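Local coordinates for ThiJ/pfpI family protein (Bacillus anthracis, PDB 3EFE) that belongs to the DJ-1/PfpI family, whose members include chaperones, proteases and glyoxalases, but has no established activity of its own, at residues R32-K36 with D181-L185; D186-W191 with Q205-I210; I25-N29 with P40-I44. One frame throughout, in Å; residues are numbered along the deposited sequence.

Contact 1: residues R32-K36 with D181-L185; sequences RYFKK and DVFTL
The Phe34 ring receives the CG2 methyl of Val182 over one face, 3.5 Å from that methyl to the ring centroid, a CH-pi contact in which CG2 sits close above CE1 and CZ. Near the plane of the same ring, at its edge, comes Phe183 CE1, and the two aromatic side chains cross at about a right angle. Phe34 suits its buried place by taking a methyl on one face and a second ring at its edge. The Phe183 ring has Tyr33 CB over a face, 4.0 Å from the Phe183 centroid, and Phe34 CE2 at its edge; Tyr33 O lies 3.6 Å above the Phe183 plane, offset toward the rim. The Tyr33 ring carries Arg32 NE over one face, while its OH lies over the centre of the Arg32 guanidinium.

Beside the rings the backbones are tied directly. Lys35 N donates to Val182 O over 3.0 Å, with the donor in the carbonyl plane and the bond fairly straight at 160°. A water gives a hydrogen to Tyr33 O and accepts one from Thr184 N. Lys35 then runs along the other segment to Asp181. With CG set between the backbone N and the carbonyl carbon (chi1 67°) and the chain extended beyond it, NZ reaches Asp181 O at 3.0 Å, tilted from the carbonyl plane. The same NZ forms a salt bridge, weak as a hydrogen bond, with Asp181 OD2 at 3.2 Å. A long cation suits a site where one residue offers both carbonyl and carboxylate.

Asp181 closes helix 169-179 with a Schellman motif, and Thr184 is the N-cap of helix 185-197, its OG1 weakly bonded to Ala187 N, so 32-36 packs on the turn between two helices. Val182 also touches Leu177 of the first, and Phe34 reaches back to Leu28 of helix 18-30.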
# COMPACT_ATOMS: atom_id res chain seq x y z
N ARG D 32 -9.49 5.94 11.99
CA ARG D 32 -8.74 6.75 12.96
C ARG D 32 -8.78 8.27 12.75
O ARG D 32 -8.64 9.00 13.67
CB ARG D 32 -7.29 6.33 13.01
CG ARG D 32 -6.63 6.37 11.66
CD ARG D 32 -5.24 5.91 11.71
NE ARG D 32 -4.59 6.17 10.43
CZ ARG D 32 -3.26 6.15 10.24
NH1 ARG D 32 -2.43 5.81 11.19
NH2 ARG D 32 -2.75 6.44 9.07
N TYR D 33 -8.98 8.76 11.54
CA TYR D 33 -8.98 10.18 11.30
C TYR D 33 -10.33 10.67 10.83
O TYR D 33 -10.42 11.77 10.32
CB TYR D 33 -7.95 10.53 10.24
CG TYR D 33 -6.52 10.21 10.57
CD1 TYR D 33 -6.08 10.13 11.89
CD2 TYR D 33 -5.61 9.94 9.55
CE1 TYR D 33 -4.79 9.86 12.17
CE2 TYR D 33 -4.32 9.68 9.82
CZ TYR D 33 -3.92 9.67 11.15
OH TYR D 33 -2.64 9.37 11.49
N PHE D 34 -11.37 9.85 10.99
CA PHE D 34 -12.74 10.24 10.73
C PHE D 34 -13.10 11.41 11.57
O PHE D 34 -12.48 11.68 12.62
CB PHE D 34 -13.71 9.09 11.03
CG PHE D 34 -13.76 8.03 9.91
CD1 PHE D 34 -14.82 7.14 9.79
CD2 PHE D 34 -12.76 7.93 8.96
CE1 PHE D 34 -14.86 6.19 8.80
CE2 PHE D 34 -12.81 6.97 7.97
CZ PHE D 34 -13.86 6.12 7.90
N LYS D 35 -14.14 12.10 11.13
CA LYS D 35 -14.73 13.23 11.86
C LYS D 35 -15.47 12.69 13.04
O LYS D 35 -15.64 11.45 13.16
CB LYS D 35 -15.69 14.05 10.98
CG LYS D 35 -16.95 13.39 10.54
CD LYS D 35 -17.45 14.10 9.32
CE LYS D 35 -18.65 13.39 8.66
NZ LYS D 35 -19.36 14.23 7.62
N LYS D 36 -15.96 13.61 13.88
CA LYS D 36 -16.55 13.23 15.14
C LYS D 36 -17.78 12.37 14.96
O LYS D 36 -18.46 12.47 13.94
CB LYS D 36 -16.90 14.49 15.98
CG LYS D 36 -18.04 15.31 15.51
CD LYS D 36 -18.20 16.55 16.45
CE LYS D 36 -18.97 17.70 15.78
NZ LYS D 36 -18.62 19.12 16.29
N ASP D 181 -17.24 11.59 2.36
CA ASP D 181 -17.42 12.62 3.40
C ASP D 181 -17.25 12.11 4.84
O ASP D 181 -18.11 12.28 5.73
CB ASP D 181 -18.76 13.31 3.22
CG ASP D 181 -18.78 14.69 3.89
OD1 ASP D 181 -17.76 15.40 3.75
OD2 ASP D 181 -19.80 15.04 4.54
N VAL D 182 -16.09 11.50 5.05
CA VAL D 182 -15.77 10.69 6.19
C VAL D 182 -14.72 11.42 7.09
O VAL D 182 -14.68 11.25 8.28
CB VAL D 182 -15.40 9.35 5.60
CG1 VAL D 182 -13.90 9.23 5.26
CG2 VAL D 182 -16.02 8.24 6.36
N PHE D 183 -13.95 12.32 6.50
CA PHE D 183 -13.02 13.20 7.18
C PHE D 183 -13.65 14.56 7.06
O PHE D 183 -14.47 14.77 6.20
CB PHE D 183 -11.64 13.29 6.46
CG PHE D 183 -10.71 12.09 6.63
CD1 PHE D 183 -11.16 10.82 6.87
CD2 PHE D 183 -9.33 12.26 6.45
CE1 PHE D 183 -10.25 9.76 6.95
CE2 PHE D 183 -8.45 11.23 6.54
CZ PHE D 183 -8.88 9.99 6.79
N THR D 184 -13.27 15.51 7.92
CA THR D 184 -13.57 16.91 7.61
C THR D 184 -12.49 17.39 6.60
O THR D 184 -11.50 16.66 6.33
CB THR D 184 -13.52 17.84 8.84
OG1 THR D 184 -12.15 18.18 9.03
CG2 THR D 184 -14.11 17.21 10.12
N LEU D 185 -12.69 18.59 6.05
CA LEU D 185 -11.96 19.04 4.86
C LEU D 185 -10.54 19.45 5.27
O LEU D 185 -9.60 19.19 4.56
CB LEU D 185 -12.78 20.16 4.09
CG LEU D 185 -12.89 20.14 2.51
CD1 LEU D 185 -12.03 21.26 1.78
CD2 LEU D 185 -12.52 18.76 1.83
O HOH W 1 -11.78 14.35 9.99

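Contact 2: residues D186-W191 with Q205-I210; sequences DALHSW and QLMNSI
Ala187 and Ser209 have the nearest CA atoms across this antiparallel helical hairpin, 5.1 Å from Ala187 CA to Ser209 CA. Segments 186-191 and 205-209 run at 160°, their axes 8.5 Å apart. Such an approach needs small residues, and Ala187 and Ser209 supply them. Ala187 CB touches both Ser209 CB and Ile210 CG2, each at 3.9 Å. One turn along, Ser190 OG lies 3.4 Å from Leu206 CA, and Ser190 CB carries the amide end of Gln205, whose NE2 is 3.5 Å away. Leu206, with CG anti to the backbone N (chi1 175°), lies side by side with Trp191 and spreads its branches: CD1 approaches Trp191 CB and Ala187 O, while CD2 meets the edge of the indole.

Behind this layer, Ser190 OG turns back on its own helix toward the carbonyls of Asp186 and Ala187, which lets a polar group sit buried in the interface. Trp191 extends beyond the hairpin to pack on Leu170 of helix 169-179, and its NE1 makes a weak hydrogen bond to Glu27 OE2. In segment 205-210, Leu206 O accepts hydrogen bonds from both Ser209 N and Ile210 N, the two arriving from the same face of its carbonyl plane.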
# COMPACT_ATOMS: atom_id res chain seq x y z
N ASP D 186 -10.42 20.03 6.45
CA ASP D 186 -9.12 20.26 7.20
C ASP D 186 -8.27 19.03 7.47
O ASP D 186 -7.09 19.01 7.25
CB ASP D 186 -9.41 20.85 8.59
CG ASP D 186 -9.71 22.31 8.54
OD1 ASP D 186 -9.65 22.86 7.42
OD2 ASP D 186 -10.00 22.89 9.63
N ALA D 187 -8.89 18.01 8.01
CA ALA D 187 -8.23 16.78 8.23
C ALA D 187 -7.81 16.14 6.89
O ALA D 187 -6.72 15.61 6.79
CB ALA D 187 -9.11 15.82 9.16
N LEU D 188 -8.64 16.20 5.84
CA LEU D 188 -8.27 15.59 4.56
C LEU D 188 -7.12 16.28 3.87
O LEU D 188 -6.24 15.62 3.28
CB LEU D 188 -9.48 15.49 3.61
CG LEU D 188 -9.34 14.61 2.36
CD1 LEU D 188 -9.29 13.15 2.67
CD2 LEU D 188 -10.42 14.89 1.35
N HIS D 189 -7.10 17.61 3.92
CA HIS D 189 -5.96 18.40 3.39
C HIS D 189 -4.61 18.24 4.12
O HIS D 189 -3.56 18.11 3.49
CB HIS D 189 -6.34 19.90 3.21
CG HIS D 189 -7.38 20.12 2.15
ND1 HIS D 189 -7.35 19.43 0.93
CD2 HIS D 189 -8.46 20.93 2.09
CE1 HIS D 189 -8.39 19.80 0.21
NE2 HIS D 189 -9.07 20.72 0.88
N SER D 190 -4.65 18.25 5.43
CA SER D 190 -3.46 18.05 6.22
C SER D 190 -2.94 16.59 6.14
O SER D 190 -1.73 16.36 6.13
CB SER D 190 -3.75 18.46 7.67
OG SER D 190 -4.82 17.69 8.19
N TRP D 191 -3.87 15.62 6.11
CA TRP D 191 -3.56 14.21 5.88
C TRP D 191 -2.86 14.05 4.50
O TRP D 191 -1.81 13.49 4.37
CB TRP D 191 -4.83 13.36 5.92
CG TRP D 191 -4.57 11.95 5.63
CD1 TRP D 191 -4.10 11.02 6.50
CD2 TRP D 191 -4.70 11.26 4.37
NE1 TRP D 191 -3.93 9.82 5.88
CE2 TRP D 191 -4.32 9.92 4.58
CE3 TRP D 191 -5.10 11.65 3.09
CZ2 TRP D 191 -4.32 8.96 3.56
CZ3 TRP D 191 -5.12 10.71 2.09
CH2 TRP D 191 -4.74 9.38 2.32
N GLN D 205 -1.28 19.85 12.45
CA GLN D 205 -2.58 20.15 11.86
C GLN D 205 -3.60 19.01 11.90
O GLN D 205 -4.75 19.21 12.29
CB GLN D 205 -2.40 20.50 10.42
CG GLN D 205 -1.96 21.92 10.22
CD GLN D 205 -1.56 22.20 8.78
OE1 GLN D 205 -0.67 22.98 8.55
NE2 GLN D 205 -2.19 21.57 7.84
N LEU D 206 -3.16 17.85 11.44
CA LEU D 206 -3.97 16.65 11.35
C LEU D 206 -4.43 16.16 12.69
O LEU D 206 -5.57 15.83 12.81
CB LEU D 206 -3.19 15.55 10.60
CG LEU D 206 -3.89 14.18 10.53
CD1 LEU D 206 -5.23 14.28 9.80
CD2 LEU D 206 -3.04 13.10 9.90
N MET D 207 -3.55 16.11 13.70
CA MET D 207 -3.90 15.73 15.07
C MET D 207 -4.96 16.63 15.71
O MET D 207 -5.82 16.16 16.49
CB MET D 207 -2.63 15.65 15.95
CG MET D 207 -1.61 14.43 15.64
SD MET D 207 -2.41 12.83 15.76
CE MET D 207 -1.67 11.94 17.00
N ASN D 208 -4.91 17.91 15.38
CA ASN D 208 -5.88 18.86 15.89
C ASN D 208 -7.13 19.10 15.04
O ASN D 208 -8.01 19.85 15.48
CB ASN D 208 -5.19 20.20 16.12
CG ASN D 208 -4.33 20.17 17.28
OD1 ASN D 208 -4.81 20.32 18.36
ND2 ASN D 208 -3.06 19.94 17.10
N SER D 209 -7.21 18.50 13.85
CA SER D 209 -8.35 18.63 12.94
C SER D 209 -9.25 17.42 12.98
O SER D 209 -10.42 17.47 12.56
CB SER D 209 -7.88 18.74 11.48
OG SER D 209 -6.86 19.72 11.29
N ILE D 210 -8.69 16.28 13.40
CA ILE D 210 -9.45 15.02 13.39
C ILE D 210 -10.45 15.02 14.54
O ILE D 210 -10.22 15.67 15.61
CB ILE D 210 -8.55 13.71 13.41
CG1 ILE D 210 -7.76 13.61 14.74
CG2 ILE D 210 -7.71 13.67 12.13
CD1 ILE D 210 -6.82 12.39 14.94

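Contact 3: residues I25-N29 with P40-I44; sequences IAELN and PLKVI
Lys42 folds back along Asn29, bent at chi2 and chi3, with its CB pointing away and its tip returning. From CB, which starts near the side-chain amide group of Asn29, the chain turns through CG so that CD and CE lie against that amide. CE also passes 3.2 Å from Asn29 O, and NZ ends 3.1 Å from the same Asn29 O, a weak hydrogen bond. A lysine suits this exposed position: its methylenes pack along the amide group while the ammonium stays near a carbonyl of the last helical turn, where the helix dipole would probably favour a positive charge. Pro40 approaches Asn29 O as well, bringing its ring CB to 3.2 Å from that oxygen.

The neighbouring carbonyl takes a backbone partner. Leu41 N donates to Leu28 O over 3.0 Å, a bent bond of 134° with the donor lying above the carbonyl plane. Helix 18-30 and strand 43-47 belong, with strand 8-11, to a beta-alpha-beta crossover of the parallel part of the mixed central sheet in this flavodoxin-like fold, and the loop leading into strand 43-47 is thus pinned to the end of the crossover helix.

Inward the chemistry becomes apolar. Leu28 and Leu41 lie side by side, pointing the same way, with their CD2 methyls 3.7 Å apart; both also touch Ile180, and Leu28 reaches Leu77 of strand 77-80. Branched side chains fill the next layer. Val43 points toward the helix and divides its methyls: CG2 meets the CB atoms of Leu28 and Asn29, 4.0 Å from Leu28 CB, while CG1 meets Ile25 CG2, also at 4.0 Å. Ile25 and Val43 cross at about a right angle. Beyond these residues stands the second subunit, whose Met56 packs on Asn29 and whose Gly57 packs on Val43.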
# COMPACT_ATOMS: atom_id res chain seq x y z
N ILE D 25 -7.86 1.76 2.14
CA ILE D 25 -8.49 0.77 2.99
C ILE D 25 -8.12 0.84 4.51
O ILE D 25 -8.94 0.54 5.39
CB ILE D 25 -8.35 -0.68 2.38
CG1 ILE D 25 -6.91 -1.17 2.36
CG2 ILE D 25 -9.09 -0.73 1.09
CD1 ILE D 25 -6.79 -2.71 2.40
N ALA D 26 -6.88 1.25 4.79
CA ALA D 26 -6.37 1.41 6.13
C ALA D 26 -7.06 2.56 6.83
O ALA D 26 -7.39 2.53 8.01
CB ALA D 26 -4.84 1.60 6.06
N GLU D 27 -7.31 3.63 6.12
CA GLU D 27 -7.93 4.80 6.76
C GLU D 27 -9.44 4.57 7.03
O GLU D 27 -9.98 5.01 8.04
CB GLU D 27 -7.75 6.03 5.86
CG GLU D 27 -6.34 6.54 5.76
CD GLU D 27 -5.70 6.86 7.11
OE1 GLU D 27 -6.39 6.84 8.15
OE2 GLU D 27 -4.49 7.14 7.12
N LEU D 28 -10.07 3.88 6.10
CA LEU D 28 -11.46 3.50 6.16
C LEU D 28 -11.70 2.47 7.24
O LEU D 28 -12.43 2.70 8.17
CB LEU D 28 -11.90 2.94 4.79
CG LEU D 28 -12.15 4.03 3.75
CD1 LEU D 28 -12.43 3.39 2.45
CD2 LEU D 28 -13.29 4.98 4.23
N ASN D 29 -11.01 1.36 7.15
CA ASN D 29 -11.25 0.29 8.10
C ASN D 29 -10.89 0.70 9.56
O ASN D 29 -11.52 0.26 10.51
CB ASN D 29 -10.56 -1.00 7.59
CG ASN D 29 -10.96 -2.22 8.34
OD1 ASN D 29 -10.18 -2.80 9.12
ND2 ASN D 29 -12.15 -2.69 8.06
N PRO D 40 -15.64 3.55 12.18
CA PRO D 40 -14.89 3.04 11.01
C PRO D 40 -15.79 2.55 9.90
O PRO D 40 -16.87 2.10 10.18
CB PRO D 40 -14.09 1.87 11.60
CG PRO D 40 -13.92 2.27 13.09
CD PRO D 40 -15.20 2.91 13.43
N LEU D 41 -15.36 2.70 8.65
CA LEU D 41 -16.08 2.10 7.53
C LEU D 41 -15.43 0.78 7.27
O LEU D 41 -14.38 0.75 6.63
CB LEU D 41 -15.96 2.96 6.31
CG LEU D 41 -16.85 2.56 5.15
CD1 LEU D 41 -18.28 2.28 5.58
CD2 LEU D 41 -16.80 3.69 4.11
N LYS D 42 -15.99 -0.30 7.81
CA LYS D 42 -15.42 -1.66 7.68
C LYS D 42 -15.33 -2.05 6.21
O LYS D 42 -16.29 -1.86 5.47
CB LYS D 42 -16.24 -2.69 8.47
CG LYS D 42 -16.12 -2.53 10.01
CD LYS D 42 -14.69 -3.00 10.52
CE LYS D 42 -13.82 -1.83 11.11
NZ LYS D 42 -12.61 -2.29 11.92
N VAL D 43 -14.13 -2.47 5.79
CA VAL D 43 -13.82 -2.92 4.44
C VAL D 43 -14.08 -4.44 4.41
O VAL D 43 -13.46 -5.22 5.15
CB VAL D 43 -12.39 -2.52 4.02
CG1 VAL D 43 -11.97 -3.15 2.57
CG2 VAL D 43 -12.24 -0.98 4.04
N ILE D 44 -15.06 -4.83 3.59
CA ILE D 44 -15.34 -6.25 3.27
C ILE D 44 -14.67 -6.66 1.97
O ILE D 44 -14.94 -6.11 0.88
CB ILE D 44 -16.86 -6.55 3.16
CG1 ILE D 44 -17.60 -5.99 4.39
CG2 ILE D 44 -17.10 -8.10 3.05
CD1 ILE D 44 -19.00 -5.44 4.09

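How the contacts relate
Contact 3 is the most buried, joining a helix to a strand of the mixed central sheet and meeting the second subunit with four residues. Contacts 1 and 2 lie farther out and are partly buried; contact 1 meets that subunit with one residue, contact 2 with none. The loop that carries 32-36 joins the two segments of contact 3, while 1 and 2 meet at the start of helix 185-197. Contact 1 mixes rings, a salt bridge and water; contact 2 relies on close helix packing; contact 3 combines aliphatic layers with backbone bonding. Tyr33 fits against Trp191, Leu206 and Ile210, and Glu27 OE2 makes a salt bridge with Arg32 NH2 at 2.7 Å and also reaches Trp191 NE1, a weak bond.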